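Local coordinates for protein glycosyl transferase family 8 (Streptococcus pneumoniae, PDB 5GVV) that transfers galactose from UDP-galactose to the terminal glucose of the already glycosylated serine-rich repeat protein PsrP, as the third step of its O-glycosylation, at residues P368-D373 / G387-S392; I292-E297 / I393-V398; L27-S32 / L259-S264; I51-Q56 / S271-F276. All blocks are in the same frame, centred on the assembly; numbering follows the deposited sequence.

In the fold
From the N terminus, the end of helix 17-30 is the first segment to appear; contact 3 joins it to helix 255-263 and so closes a loop that takes in most of the family 8 glycosyltransferase region. Helix 45-57 follows, and contact 4 ties it to the connection between helix 255-263 and strand 278-283. Contacts 3 and 4 cross along the chain and touch through Leu259 on Tyr54 and Cys28 on Leu55. Past residue 276 begins the C-terminal six-stranded parallel sheet. Contact 2 pairs helices 292-298 and 395-402, and contact 1, joining strands 369-372 and 387-389, nests within its loop. Met397 packs against Ile370 and Phe372, linking the two.

Contact 1: residues P368-D373 / G387-S392; sequences PMIAFD and GIYPSS
Ala371 and Ile388 face each other as a parallel bridge pair, followed by Phe372 and Tyr389. Ala371 uses both its backbone groups: its N donates to Gly387 O at 3.0 Å, and its O accepts from Tyr389 N at 2.8 Å. The next rung carries the pairing beyond the strand, with Asp373 N donating to Tyr389 O. The tight part lies on the face that carries Ile370, Phe372 and Tyr389. There the Tyr389 ring turns its edge to Ile370, CE2 standing 4.0 Å from CB, while Phe372 CD1 reaches to 3.4 Å from Ser391 CA. Bulky apolar groups suit this face because Met397 of helix 395-402 packs against both Ile370 and Phe372. Gly387 is apt beside them: a beta carbon here would run into the Tyr389 hydroxyl.

The other end is more open. Asp373 is exposed, and chi1 of 47° sets its CG between the backbone N and carbonyl carbon, from where the carboxylate meets Ser391. Ser391 OG donates to the syn lone pair of Asp373 OD1 at 2.7 Å, whereas Ser391 N makes only weak bonds, with both carboxylate oxygens. A water donates to Asp373 OD2 and accepts from Ser392 N, extending the polar cluster to Ser392. On the opposite face, small Ala371 sits beside Ile388, whose CG2 packs 3.7 Å from Asp373 CA. Strand 387-389 is an outermost strand, within this chain, of a six-stranded parallel sheet of order 3-2-1-4-5-6, the arrangement of a Rossmann-like alpha/beta domain.

Contact 2: residues I292-E297 / I393-V398; sequences IDYLAE and IPKKMV
The helical layer of a Rossmann-like alpha/beta domain provides this contact, in which Tyr294 of helix 292-298 lies against Pro394 at the entry to helix 395-402. Tyr294 CG stands anti to the backbone N (chi1 171°), and its CB already points toward the second segment. Pro394 CG sits over one ring face, 3.9 Å from the centroid and displaced toward the rim in a CH-pi contact; Pro394 CB comes to 3.5 Å from Tyr294 CE2. A proline suits the place, since its compact, rigid ring presents C-H groups to an aromatic face, and its nitrogen has no hydrogen to leave unpaired at a helix start. Val398 CG2 approaches the same Tyr294 CE2 obliquely at 3.6 Å. Farther out, the phenol oxygen meets the aliphatic part of Lys395, OH to CG 3.2 Å, at the more exposed end. Deeper in, Leu295 divides its methyls: CD1 touches the selenium of the selenomethionine Met397 at 4.1 Å, and CD2 passes Val398 CG2. These branched and flexible apolar groups mould to one another between the helices. Beneath them, Leu295 also packs on Phe304 of strand 302-307, while Pro394 rests on Phe372 of strand 369-372, so both helices lie against the parallel sheet.

Contact 3: residues L27-S32 / L259-S264; sequences LCRHNS and LNEWFS
Trp262 lays one face of its six-membered ring against Ser32, whose CB sits 3.8 Å from the ring centroid and only 8° off the normal, a CH-pi contact. Serine is small enough to let the indole come this close to the chain. The ring edge faces the backbone where helix 17-30 gives way to the loop: Asn31 N lies 3.6 Å from Trp262 CZ2, nearly in the ring plane. In the same plane the indole NE1 donates to Cys28 O at 2.7 Å, with an N-H...O angle of 161°; a carbonyl near a helix end is well placed to take an outside donor. Helix 255-263 is thereby fastened to a helix flanking the nucleotide-binding sheet of the GT-A fold, on the side of strand 34-40. Beside this, Arg29 and Glu261 stack flat, the guanidinium and carboxylate planes 10° apart and Glu261 CG over the guanidinium centre. Their salt bridge is long, NH2 to OE2 3.8 Å, and the oxygen lies well out of the guanidinium plane, leaving attraction between charges without a directed N-H bond. Asn31 points away; its ND2 donates to Leu27 O at 3.1 Å and also to Gly113 O, and its OD1 accepts from Leu115 N.

Contact 4: residues I51-Q56 / S271-F276; sequences IRIYLQ and SKSQIF
This is a surface contact between a helix and an irregular linker: Ile53 and Gln56, on helix 45-57 of the GT-A fold, meet Ser271, Lys272 and Ser273 in the loop leading from helix 255-263 to strand 278-283, the first strand of the C-terminal parallel sheet. The linker bends here through an ST turn, in which Ser271 OG accepts from Ser273 N at 3.2 Å; a serine oxygen at this point stands in for a backbone carbonyl. Chi1 of 160° puts Ser271 OG anti to its backbone N, on the side where the turn closes. Ile53 packs on the bend, its CG2 3.6 Å from Ser271 OG and its CD1 3.9 Å from Ser273 CB, so the branched side chain packs against two small serines. Gln56 suits the other position because its long side chain ends in an amide that can both accept and donate. Its NE2 donates to Asp61 OD1, at the start of strand 61-66, which helps to fix the rotation of the amide. Lys272 lies at about a right angle across Gln56 and runs on into solvent. The amide oxygen grips the chain: Lys272 N donates to Gln56 OE1 at 2.9 Å, approaching 32° out of the carbonyl plane.

Contact 1: residues P368-D373 / G387-S392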
loop_
_atom_site.group_PDB
_atom_site.type_symbol
_atom_site.label_atom_id
_atom_site.label_comp_id
_atom_site.label_asym_id
_atom_site.label_seq_id
_atom_site.Cartn_x
_atom_site.Cartn_y
_atom_site.Cartn_z
ATOM N N PRO A 368 -0.917 -22.203 34.185
ATOM C CA PRO A 368 -1.970 -23.220 34.260
ATOM C C PRO A 368 -2.140 -23.856 32.895
ATOM O O PRO A 368 -1.880 -23.191 31.886
ATOM C CB PRO A 368 -3.221 -22.402 34.594
ATOM C CG PRO A 368 -2.929 -21.029 34.071
ATOM C CD PRO A 368 -1.456 -20.838 34.320
HETATM N N MSE A 369 -2.558 -25.117 32.860
HETATM C CA MSE A 369 -2.721 -25.832 31.601
HETATM C C MSE A 369 -3.950 -26.734 31.676
HETATM O O MSE A 369 -4.163 -27.423 32.672
HETATM C CB MSE A 369 -1.463 -26.652 31.293
HETATM C CG MSE A 369 -1.562 -27.539 30.065
HETATM SE SE MSE A 369 0.150 -28.379 29.683
HETATM C CE MSE A 369 0.457 -29.260 31.399
ATOM N N ILE A 370 -4.773 -26.711 30.633
ATOM C CA ILE A 370 -5.958 -27.564 30.598
ATOM C C ILE A 370 -5.992 -28.332 29.283
ATOM O O ILE A 370 -5.260 -28.003 28.345
ATOM C CB ILE A 370 -7.254 -26.755 30.790
ATOM C CG1 ILE A 370 -7.447 -25.758 29.644
ATOM C CG2 ILE A 370 -7.223 -26.025 32.135
ATOM C CD1 ILE A 370 -8.737 -24.962 29.739
ATOM N N ALA A 371 -6.829 -29.361 29.209
ATOM C CA ALA A 371 -6.845 -30.214 28.023
ATOM C C ALA A 371 -8.219 -30.823 27.782
ATOM O O ALA A 371 -9.108 -30.732 28.636
ATOM C CB ALA A 371 -5.793 -31.310 28.147
ATOM N N PHE A 372 -8.397 -31.426 26.609
ATOM C CA PHE A 372 -9.580 -32.241 26.344
ATOM C C PHE A 372 -9.275 -33.685 26.709
ATOM O O PHE A 372 -8.106 -34.063 26.787
ATOM C CB PHE A 372 -9.994 -32.163 24.873
ATOM C CG PHE A 372 -10.792 -30.933 24.527
ATOM C CD1 PHE A 372 -12.060 -30.741 25.061
ATOM C CD2 PHE A 372 -10.284 -29.981 23.654
ATOM C CE1 PHE A 372 -12.804 -29.615 24.739
ATOM C CE2 PHE A 372 -11.020 -28.850 23.323
ATOM C CZ PHE A 372 -12.283 -28.669 23.867
ATOM N N ASP A 373 -10.325 -34.483 26.919
ATOM C CA ASP A 373 -10.183 -35.897 27.261
ATOM C C ASP A 373 -9.306 -36.641 26.259
ATOM O O ASP A 373 -8.559 -37.555 26.627
ATOM C CB ASP A 373 -11.566 -36.568 27.349
ATOM C CG ASP A 373 -12.455 -36.234 26.162
ATOM O OD1 ASP A 373 -11.942 -35.700 25.155
ATOM O OD2 ASP A 373 -13.673 -36.507 26.229
ATOM N N GLY A 387 -7.313 -28.984 34.602
ATOM C CA GLY A 387 -8.612 -29.501 34.212
ATOM C C GLY A 387 -8.571 -30.256 32.895
ATOM O O GLY A 387 -7.840 -29.874 31.981
ATOM N N ILE A 388 -9.356 -31.328 32.807
ATOM C CA ILE A 388 -9.489 -32.110 31.578
ATOM C C ILE A 388 -10.972 -32.199 31.213
ATOM O O ILE A 388 -11.767 -32.741 31.983
ATOM C CB ILE A 388 -8.924 -33.529 31.761
ATOM C CG1 ILE A 388 -7.428 -33.478 32.077
ATOM C CG2 ILE A 388 -9.182 -34.374 30.522
ATOM C CD1 ILE A 388 -6.832 -34.838 32.436
ATOM N N TYR A 389 -11.336 -31.682 30.039
ATOM C CA TYR A 389 -12.738 -31.448 29.686
ATOM C C TYR A 389 -13.181 -32.313 28.497
ATOM O O TYR A 389 -12.355 -32.706 27.673
ATOM C CB TYR A 389 -12.965 -29.937 29.437
ATOM C CG TYR A 389 -12.579 -29.110 30.648
ATOM C CD1 TYR A 389 -13.477 -28.915 31.691
ATOM C CD2 TYR A 389 -11.302 -28.576 30.774
ATOM C CE1 TYR A 389 -13.122 -28.195 32.817
ATOM C CE2 TYR A 389 -10.938 -27.852 31.895
ATOM C CZ TYR A 389 -11.852 -27.668 32.914
ATOM O OH TYR A 389 -11.504 -26.949 34.038
ATOM N N PRO A 390 -14.483 -32.648 28.424
ATOM C CA PRO A 390 -14.952 -33.543 27.354
ATOM C C PRO A 390 -15.002 -32.888 25.975
ATOM O O PRO A 390 -15.647 -31.849 25.804
ATOM C CB PRO A 390 -16.366 -33.933 27.809
ATOM C CG PRO A 390 -16.799 -32.821 28.708
ATOM C CD PRO A 390 -15.547 -32.340 29.398
ATOM N N SER A 391 -14.337 -33.501 24.999
ATOM C CA SER A 391 -14.249 -32.934 23.652
ATOM C C SER A 391 -15.583 -32.888 22.910
ATOM O O SER A 391 -15.752 -32.091 21.990
ATOM C CB SER A 391 -13.209 -33.692 22.820
ATOM O OG SER A 391 -13.362 -35.095 22.962
ATOM N N SER A 392 -16.529 -33.736 23.297
ATOM C CA SER A 392 -17.832 -33.708 22.645
ATOM C C SER A 392 -18.777 -32.701 23.288
ATOM O O SER A 392 -19.889 -32.490 22.806
ATOM C CB SER A 392 -18.451 -35.100 22.602
ATOM O OG SER A 392 -17.802 -35.880 21.615
HETATM O O HOH W 1 -16.588 -35.942 25.106
#

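Contact 2: residues I292-E297 / I393-V398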
loop_
_atom_site.group_PDB
_atom_site.type_symbol
_atom_site.label_atom_id
_atom_site.label_comp_id
_atom_site.label_asym_id
_atom_site.label_seq_id
_atom_site.Cartn_x
_atom_site.Cartn_y
_atom_site.Cartn_z
ATOM N N ILE A 292 -10.651 -25.889 18.007
ATOM C CA ILE A 292 -10.115 -24.521 17.972
ATOM C C ILE A 292 -11.045 -23.506 17.286
ATOM O O ILE A 292 -11.171 -22.363 17.744
ATOM C CB ILE A 292 -8.675 -24.460 17.367
ATOM C CG1 ILE A 292 -8.078 -23.061 17.531
ATOM C CG2 ILE A 292 -8.670 -24.867 15.901
ATOM C CD1 ILE A 292 -8.040 -22.590 18.973
ATOM N N ASP A 293 -11.708 -23.920 16.209
ATOM C CA ASP A 293 -12.635 -23.027 15.517
ATOM C C ASP A 293 -13.800 -22.664 16.433
ATOM O O ASP A 293 -14.190 -21.498 16.542
ATOM C CB ASP A 293 -13.165 -23.683 14.240
ATOM C CG ASP A 293 -12.069 -23.972 13.236
ATOM O OD1 ASP A 293 -11.243 -24.874 13.497
ATOM O OD2 ASP A 293 -12.040 -23.300 12.184
ATOM N N TYR A 294 -14.349 -23.676 17.096
ATOM C CA TYR A 294 -15.455 -23.472 18.016
ATOM C C TYR A 294 -15.048 -22.540 19.153
ATOM O O TYR A 294 -15.774 -21.601 19.479
ATOM C CB TYR A 294 -15.933 -24.816 18.574
ATOM C CG TYR A 294 -16.929 -24.670 19.696
ATOM C CD1 TYR A 294 -18.274 -24.432 19.430
ATOM C CD2 TYR A 294 -16.524 -24.753 21.018
ATOM C CE1 TYR A 294 -19.187 -24.293 20.460
ATOM C CE2 TYR A 294 -17.423 -24.608 22.049
ATOM C CZ TYR A 294 -18.748 -24.380 21.765
ATOM O OH TYR A 294 -19.633 -24.238 22.802
ATOM N N LEU A 295 -13.885 -22.799 19.752
ATOM C CA LEU A 295 -13.398 -21.988 20.869
ATOM C C LEU A 295 -13.216 -20.533 20.445
ATOM O O LEU A 295 -13.611 -19.613 21.160
ATOM C CB LEU A 295 -12.083 -22.544 21.417
ATOM C CG LEU A 295 -12.097 -23.979 21.945
ATOM C CD1 LEU A 295 -10.729 -24.379 22.486
ATOM C CD2 LEU A 295 -13.173 -24.170 23.007
ATOM N N ALA A 296 -12.619 -20.331 19.276
ATOM C CA ALA A 296 -12.430 -18.988 18.739
ATOM C C ALA A 296 -13.764 -18.267 18.585
ATOM O O ALA A 296 -13.890 -17.098 18.965
ATOM C CB ALA A 296 -11.707 -19.047 17.406
ATOM N N GLU A 297 -14.745 -18.964 18.012
ATOM C CA GLU A 297 -16.079 -18.404 17.797
ATOM C C GLU A 297 -16.728 -17.999 19.117
ATOM O O GLU A 297 -17.330 -16.929 19.221
ATOM C CB GLU A 297 -16.977 -19.419 17.073
ATOM C CG GLU A 297 -16.633 -19.645 15.604
ATOM C CD GLU A 297 -17.349 -20.842 14.997
ATOM O OE1 GLU A 297 -17.563 -20.837 13.767
ATOM O OE2 GLU A 297 -17.682 -21.788 15.743
ATOM N N ILE A 393 -18.331 -32.084 24.381
ATOM C CA ILE A 393 -19.075 -30.989 25.002
ATOM C C ILE A 393 -18.120 -29.832 25.317
ATOM O O ILE A 393 -17.830 -29.554 26.482
ATOM C CB ILE A 393 -19.798 -31.462 26.273
ATOM C CG1 ILE A 393 -20.587 -32.732 25.980
ATOM C CG2 ILE A 393 -20.765 -30.402 26.805
ATOM C CD1 ILE A 393 -20.671 -33.622 27.128
ATOM N N PRO A 394 -17.632 -29.151 24.266
ATOM C CA PRO A 394 -16.614 -28.105 24.418
ATOM C C PRO A 394 -17.119 -26.853 25.129
ATOM O O PRO A 394 -16.296 -26.009 25.483
ATOM C CB PRO A 394 -16.234 -27.772 22.972
ATOM C CG PRO A 394 -17.426 -28.151 22.167
ATOM C CD PRO A 394 -17.984 -29.368 22.851
ATOM N N LYS A 395 -18.433 -26.731 25.322
ATOM C CA LYS A 395 -18.993 -25.650 26.133
ATOM C C LYS A 395 -18.332 -25.638 27.507
ATOM O O LYS A 395 -18.136 -24.578 28.109
ATOM C CB LYS A 395 -20.499 -25.843 26.321
ATOM C CG LYS A 395 -21.312 -25.840 25.042
ATOM C CD LYS A 395 -22.070 -27.160 24.867
ATOM C CE LYS A 395 -21.207 -28.202 24.179
ATOM N NZ LYS A 395 -20.798 -27.756 22.838
ATOM N N LYS A 396 -17.988 -26.829 27.996
ATOM C CA LYS A 396 -17.356 -26.977 29.301
ATOM C C LYS A 396 -15.955 -26.365 29.360
ATOM O O LYS A 396 -15.548 -25.834 30.398
ATOM C CB LYS A 396 -17.329 -28.453 29.718
ATOM C CG LYS A 396 -18.717 -29.006 30.047
ATOM C CD LYS A 396 -18.657 -30.427 30.568
ATOM C CE LYS A 396 -19.953 -30.804 31.281
ATOM N NZ LYS A 396 -21.171 -30.519 30.468
HETATM N N MSE A 397 -15.206 -26.436 28.264
HETATM C CA MSE A 397 -13.891 -25.799 28.267
HETATM C C MSE A 397 -14.012 -24.294 28.093
HETATM O O MSE A 397 -13.185 -23.536 28.611
HETATM C CB MSE A 397 -12.950 -26.370 27.209
HETATM C CG MSE A 397 -11.533 -25.781 27.356
HETATM SE SE MSE A 397 -10.301 -26.423 26.040
HETATM C CE MSE A 397 -10.053 -28.207 26.739
ATOM N N VAL A 398 -15.036 -23.869 27.355
ATOM C CA VAL A 398 -15.336 -22.445 27.215
ATOM C C VAL A 398 -15.479 -21.835 28.603
ATOM O O VAL A 398 -14.810 -20.854 28.934
ATOM C CB VAL A 398 -16.633 -22.208 26.426
ATOM C CG1 VAL A 398 -16.984 -20.726 26.397
ATOM C CG2 VAL A 398 -16.501 -22.741 25.011
#

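Contact 3: residues L27-S32 / L259-S264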
loop_
_atom_site.group_PDB
_atom_site.type_symbol
_atom_site.label_atom_id
_atom_site.label_comp_id
_atom_site.label_asym_id
_atom_site.label_seq_id
_atom_site.Cartn_x
_atom_site.Cartn_y
_atom_site.Cartn_z
ATOM N N LEU A 27 -16.215 4.637 -1.268
ATOM C CA LEU A 27 -17.547 4.120 -0.936
ATOM C C LEU A 27 -18.046 4.640 0.418
ATOM O O LEU A 27 -19.187 5.111 0.533
ATOM C CB LEU A 27 -17.536 2.585 -0.946
ATOM C CG LEU A 27 -18.797 1.827 -0.515
ATOM C CD1 LEU A 27 -19.960 2.110 -1.449
ATOM C CD2 LEU A 27 -18.535 0.339 -0.444
ATOM N N CYS A 28 -17.188 4.563 1.434
ATOM C CA CYS A 28 -17.564 4.948 2.797
ATOM C C CYS A 28 -17.665 6.460 2.951
ATOM O O CYS A 28 -18.390 6.958 3.813
ATOM C CB CYS A 28 -16.554 4.393 3.808
ATOM S SG CYS A 28 -16.530 2.596 3.914
ATOM N N ARG A 29 -16.917 7.188 2.127
ATOM C CA ARG A 29 -16.979 8.641 2.116
ATOM C C ARG A 29 -18.405 9.135 1.853
ATOM O O ARG A 29 -18.846 10.132 2.436
ATOM C CB ARG A 29 -16.032 9.181 1.043
ATOM C CG ARG A 29 -16.126 10.680 0.807
ATOM C CD ARG A 29 -15.795 11.469 2.065
ATOM N NE ARG A 29 -15.730 12.901 1.790
ATOM C CZ ARG A 29 -16.766 13.729 1.891
ATOM N NH1 ARG A 29 -17.955 13.280 2.266
ATOM N NH2 ARG A 29 -16.613 15.015 1.617
ATOM N N HIS A 30 -19.133 8.418 0.998
ATOM C CA HIS A 30 -20.424 8.903 0.524
ATOM C C HIS A 30 -21.608 8.028 0.943
ATOM O O HIS A 30 -22.757 8.373 0.668
ATOM C CB HIS A 30 -20.399 9.042 -1.001
ATOM C CG HIS A 30 -19.344 9.979 -1.504
ATOM N ND1 HIS A 30 -19.453 11.350 -1.400
ATOM C CD2 HIS A 30 -18.160 9.742 -2.117
ATOM C CE1 HIS A 30 -18.383 11.916 -1.925
ATOM N NE2 HIS A 30 -17.580 10.963 -2.367
ATOM N N ASN A 31 -21.323 6.908 1.607
ATOM C CA ASN A 31 -22.362 5.964 2.007
ATOM C C ASN A 31 -22.086 5.358 3.384
ATOM O O ASN A 31 -21.021 4.780 3.614
ATOM C CB ASN A 31 -22.493 4.836 0.973
ATOM C CG ASN A 31 -22.799 5.350 -0.426
ATOM O OD1 ASN A 31 -23.957 5.368 -0.859
ATOM N ND2 ASN A 31 -21.758 5.766 -1.141
ATOM N N SER A 32 -23.040 5.497 4.301
ATOM C CA SER A 32 -22.911 4.911 5.635
ATOM C C SER A 32 -23.690 3.601 5.735
ATOM O O SER A 32 -24.322 3.169 4.765
ATOM C CB SER A 32 -23.397 5.893 6.702
ATOM O OG SER A 32 -24.734 6.304 6.456
ATOM N N LEU A 259 -14.387 9.699 8.608
ATOM C CA LEU A 259 -15.106 9.554 9.870
ATOM C C LEU A 259 -15.603 10.902 10.399
ATOM O O LEU A 259 -16.722 11.000 10.903
ATOM C CB LEU A 259 -14.217 8.863 10.906
ATOM C CG LEU A 259 -13.862 7.411 10.588
ATOM C CD1 LEU A 259 -12.713 6.935 11.460
ATOM C CD2 LEU A 259 -15.072 6.512 10.768
ATOM N N ASN A 260 -14.780 11.939 10.268
ATOM C CA ASN A 260 -15.157 13.276 10.731
ATOM C C ASN A 260 -16.381 13.868 10.020
ATOM O O ASN A 260 -17.179 14.583 10.638
ATOM C CB ASN A 260 -13.976 14.245 10.609
ATOM C CG ASN A 260 -14.371 15.678 10.898
ATOM O OD1 ASN A 260 -14.759 16.426 9.996
ATOM N ND2 ASN A 260 -14.291 16.067 12.164
ATOM N N GLU A 261 -16.519 13.586 8.727
ATOM C CA GLU A 261 -17.680 14.042 7.967
ATOM C C GLU A 261 -18.967 13.426 8.509
ATOM O O GLU A 261 -19.967 14.121 8.697
ATOM C CB GLU A 261 -17.524 13.692 6.485
ATOM C CG GLU A 261 -16.408 14.442 5.778
ATOM C CD GLU A 261 -16.809 15.848 5.370
ATOM O OE1 GLU A 261 -18.017 16.169 5.427
ATOM O OE2 GLU A 261 -15.912 16.630 4.984
ATOM N N TRP A 262 -18.940 12.118 8.753
ATOM C CA TRP A 262 -20.100 11.423 9.300
ATOM C C TRP A 262 -20.367 11.827 10.747
ATOM O O TRP A 262 -21.513 12.073 11.119
ATOM C CB TRP A 262 -19.922 9.903 9.199
ATOM C CG TRP A 262 -20.007 9.398 7.787
ATOM C CD1 TRP A 262 -19.001 8.839 7.050
ATOM C CD2 TRP A 262 -21.157 9.429 6.936
ATOM N NE1 TRP A 262 -19.460 8.512 5.797
ATOM C CE2 TRP A 262 -20.783 8.866 5.702
ATOM C CE3 TRP A 262 -22.475 9.872 7.103
ATOM C CZ2 TRP A 262 -21.678 8.740 4.633
ATOM C CZ3 TRP A 262 -23.360 9.744 6.048
ATOM C CH2 TRP A 262 -22.960 9.183 4.829
ATOM N N PHE A 263 -19.312 11.903 11.559
ATOM C CA PHE A 263 -19.460 12.268 12.967
ATOM C C PHE A 263 -20.011 13.692 13.119
ATOM O O PHE A 263 -20.808 13.964 14.019
ATOM C CB PHE A 263 -18.127 12.151 13.720
ATOM C CG PHE A 263 -17.586 10.743 13.826
ATOM C CD1 PHE A 263 -18.252 9.664 13.255
ATOM C CD2 PHE A 263 -16.400 10.505 14.517
ATOM C CE1 PHE A 263 -17.737 8.377 13.354
ATOM C CE2 PHE A 263 -15.882 9.223 14.628
ATOM C CZ PHE A 263 -16.552 8.156 14.045
ATOM N N SER A 264 -19.597 14.597 12.238
ATOM C CA SER A 264 -20.058 15.982 12.324
ATOM C C SER A 264 -21.540 16.132 11.965
ATOM O O SER A 264 -22.142 17.175 12.231
ATOM C CB SER A 264 -19.195 16.905 11.458
ATOM O OG SER A 264 -19.284 16.562 10.085
#

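Contact 4: residues I51-Q56 / S271-F276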
loop_
_atom_site.group_PDB
_atom_site.type_symbol
_atom_site.label_atom_id
_atom_site.label_comp_id
_atom_site.label_asym_id
_atom_site.label_seq_id
_atom_site.Cartn_x
_atom_site.Cartn_y
_atom_site.Cartn_z
ATOM N N ILE A 51 -9.811 -1.341 10.181
ATOM C CA ILE A 51 -10.801 -0.861 9.231
ATOM C C ILE A 51 -12.201 -1.275 9.692
ATOM O O ILE A 51 -13.174 -0.546 9.477
ATOM C CB ILE A 51 -10.519 -1.399 7.813
ATOM C CG1 ILE A 51 -9.099 -1.044 7.372
ATOM C CG2 ILE A 51 -11.533 -0.856 6.813
ATOM C CD1 ILE A 51 -8.770 0.438 7.489
ATOM N N ARG A 52 -12.291 -2.439 10.336
ATOM C CA ARG A 52 -13.572 -2.932 10.851
ATOM C C ARG A 52 -14.155 -1.958 11.867
ATOM O O ARG A 52 -15.357 -1.716 11.879
ATOM C CB ARG A 52 -13.416 -4.320 11.484
ATOM C CG ARG A 52 -14.686 -4.849 12.145
ATOM C CD ARG A 52 -14.507 -6.270 12.655
ATOM N NE ARG A 52 -14.227 -7.192 11.560
ATOM C CZ ARG A 52 -13.119 -7.921 11.460
ATOM N NH1 ARG A 52 -12.182 -7.855 12.401
ATOM N NH2 ARG A 52 -12.949 -8.727 10.420
ATOM N N ILE A 53 -13.294 -1.393 12.709
ATOM C CA ILE A 53 -13.711 -0.365 13.659
ATOM C C ILE A 53 -14.296 0.854 12.948
ATOM O O ILE A 53 -15.310 1.409 13.384
ATOM C CB ILE A 53 -12.536 0.091 14.543
ATOM C CG1 ILE A 53 -12.081 -1.051 15.455
ATOM C CG2 ILE A 53 -12.923 1.313 15.372
ATOM C CD1 ILE A 53 -10.876 -0.715 16.321
ATOM N N TYR A 54 -13.652 1.277 11.862
ATOM C CA TYR A 54 -14.149 2.414 11.088
ATOM C C TYR A 54 -15.555 2.127 10.578
ATOM O O TYR A 54 -16.457 2.961 10.706
ATOM C CB TYR A 54 -13.232 2.706 9.897
ATOM C CG TYR A 54 -11.832 3.124 10.273
ATOM C CD1 TYR A 54 -11.556 3.667 11.525
ATOM C CD2 TYR A 54 -10.784 2.981 9.375
ATOM C CE1 TYR A 54 -10.269 4.050 11.870
ATOM C CE2 TYR A 54 -9.493 3.353 9.716
ATOM C CZ TYR A 54 -9.246 3.889 10.962
ATOM O OH TYR A 54 -7.960 4.269 11.298
ATOM N N LEU A 55 -15.732 0.951 9.985
ATOM C CA LEU A 55 -17.012 0.579 9.395
ATOM C C LEU A 55 -18.111 0.544 10.450
ATOM O O LEU A 55 -19.221 1.017 10.208
ATOM C CB LEU A 55 -16.911 -0.776 8.689
ATOM C CG LEU A 55 -16.685 -0.742 7.177
ATOM C CD1 LEU A 55 -17.852 -0.067 6.487
ATOM C CD2 LEU A 55 -15.393 -0.018 6.844
ATOM N N GLN A 56 -17.795 -0.005 11.621
ATOM C CA GLN A 56 -18.762 -0.085 12.713
ATOM C C GLN A 56 -19.152 1.293 13.243
ATOM O O GLN A 56 -20.314 1.534 13.585
ATOM C CB GLN A 56 -18.207 -0.958 13.845
ATOM C CG GLN A 56 -18.032 -2.429 13.450
ATOM C CD GLN A 56 -17.420 -3.263 14.550
ATOM O OE1 GLN A 56 -16.936 -2.731 15.549
ATOM N NE2 GLN A 56 -17.433 -4.580 14.376
ATOM N N SER A 271 -17.777 1.747 18.520
ATOM C CA SER A 271 -16.941 0.646 18.056
ATOM C C SER A 271 -17.266 -0.582 18.896
ATOM O O SER A 271 -17.496 -0.460 20.097
ATOM C CB SER A 271 -15.460 1.001 18.202
ATOM O OG SER A 271 -14.656 -0.165 18.196
ATOM N N LYS A 272 -17.306 -1.758 18.271
ATOM C CA LYS A 272 -17.624 -2.993 18.991
ATOM C C LYS A 272 -16.367 -3.728 19.426
ATOM O O LYS A 272 -16.440 -4.836 19.966
ATOM C CB LYS A 272 -18.474 -3.930 18.131
ATOM C CG LYS A 272 -19.819 -3.367 17.694
ATOM C CD LYS A 272 -20.665 -4.455 17.046
ATOM C CE LYS A 272 -21.960 -3.894 16.489
ATOM N NZ LYS A 272 -22.829 -4.960 15.904
ATOM N N SER A 273 -15.211 -3.120 19.180
ATOM C CA SER A 273 -13.947 -3.759 19.522
ATOM C C SER A 273 -13.793 -3.835 21.034
ATOM O O SER A 273 -14.266 -2.959 21.761
ATOM C CB SER A 273 -12.768 -2.997 18.919
ATOM O OG SER A 273 -12.138 -2.188 19.894
ATOM N N GLN A 274 -13.146 -4.893 21.506
ATOM C CA GLN A 274 -12.874 -5.029 22.926
ATOM C C GLN A 274 -11.446 -5.512 23.141
ATOM O O GLN A 274 -10.884 -6.225 22.306
ATOM C CB GLN A 274 -13.872 -5.989 23.580
ATOM C CG GLN A 274 -13.591 -7.462 23.312
ATOM C CD GLN A 274 -14.838 -8.238 22.954
ATOM O OE1 GLN A 274 -15.601 -8.651 23.830
ATOM N NE2 GLN A 274 -15.057 -8.441 21.659
ATOM N N ILE A 275 -10.859 -5.100 24.257
ATOM C CA ILE A 275 -9.518 -5.527 24.624
ATOM C C ILE A 275 -9.590 -6.966 25.108
ATOM O O ILE A 275 -10.615 -7.396 25.645
ATOM C CB ILE A 275 -8.937 -4.612 25.715
ATOM C CG1 ILE A 275 -9.289 -3.156 25.396
ATOM C CG2 ILE A 275 -7.425 -4.810 25.854
ATOM C CD1 ILE A 275 -8.598 -2.136 26.272
ATOM N N PHE A 276 -8.519 -7.720 24.895
ATOM C CA PHE A 276 -8.509 -9.125 25.275
ATOM C C PHE A 276 -8.429 -9.299 26.790
ATOM O O PHE A 276 -7.755 -8.526 27.472
ATOM C CB PHE A 276 -7.370 -9.857 24.560
ATOM C CG PHE A 276 -7.561 -9.955 23.071
ATOM C CD1 PHE A 276 -8.582 -10.740 22.547
ATOM C CD2 PHE A 276 -6.729 -9.266 22.196
ATOM C CE1 PHE A 276 -8.773 -10.837 21.180
ATOM C CE2 PHE A 276 -6.910 -9.357 20.827
ATOM C CZ PHE A 276 -7.938 -10.145 20.317
#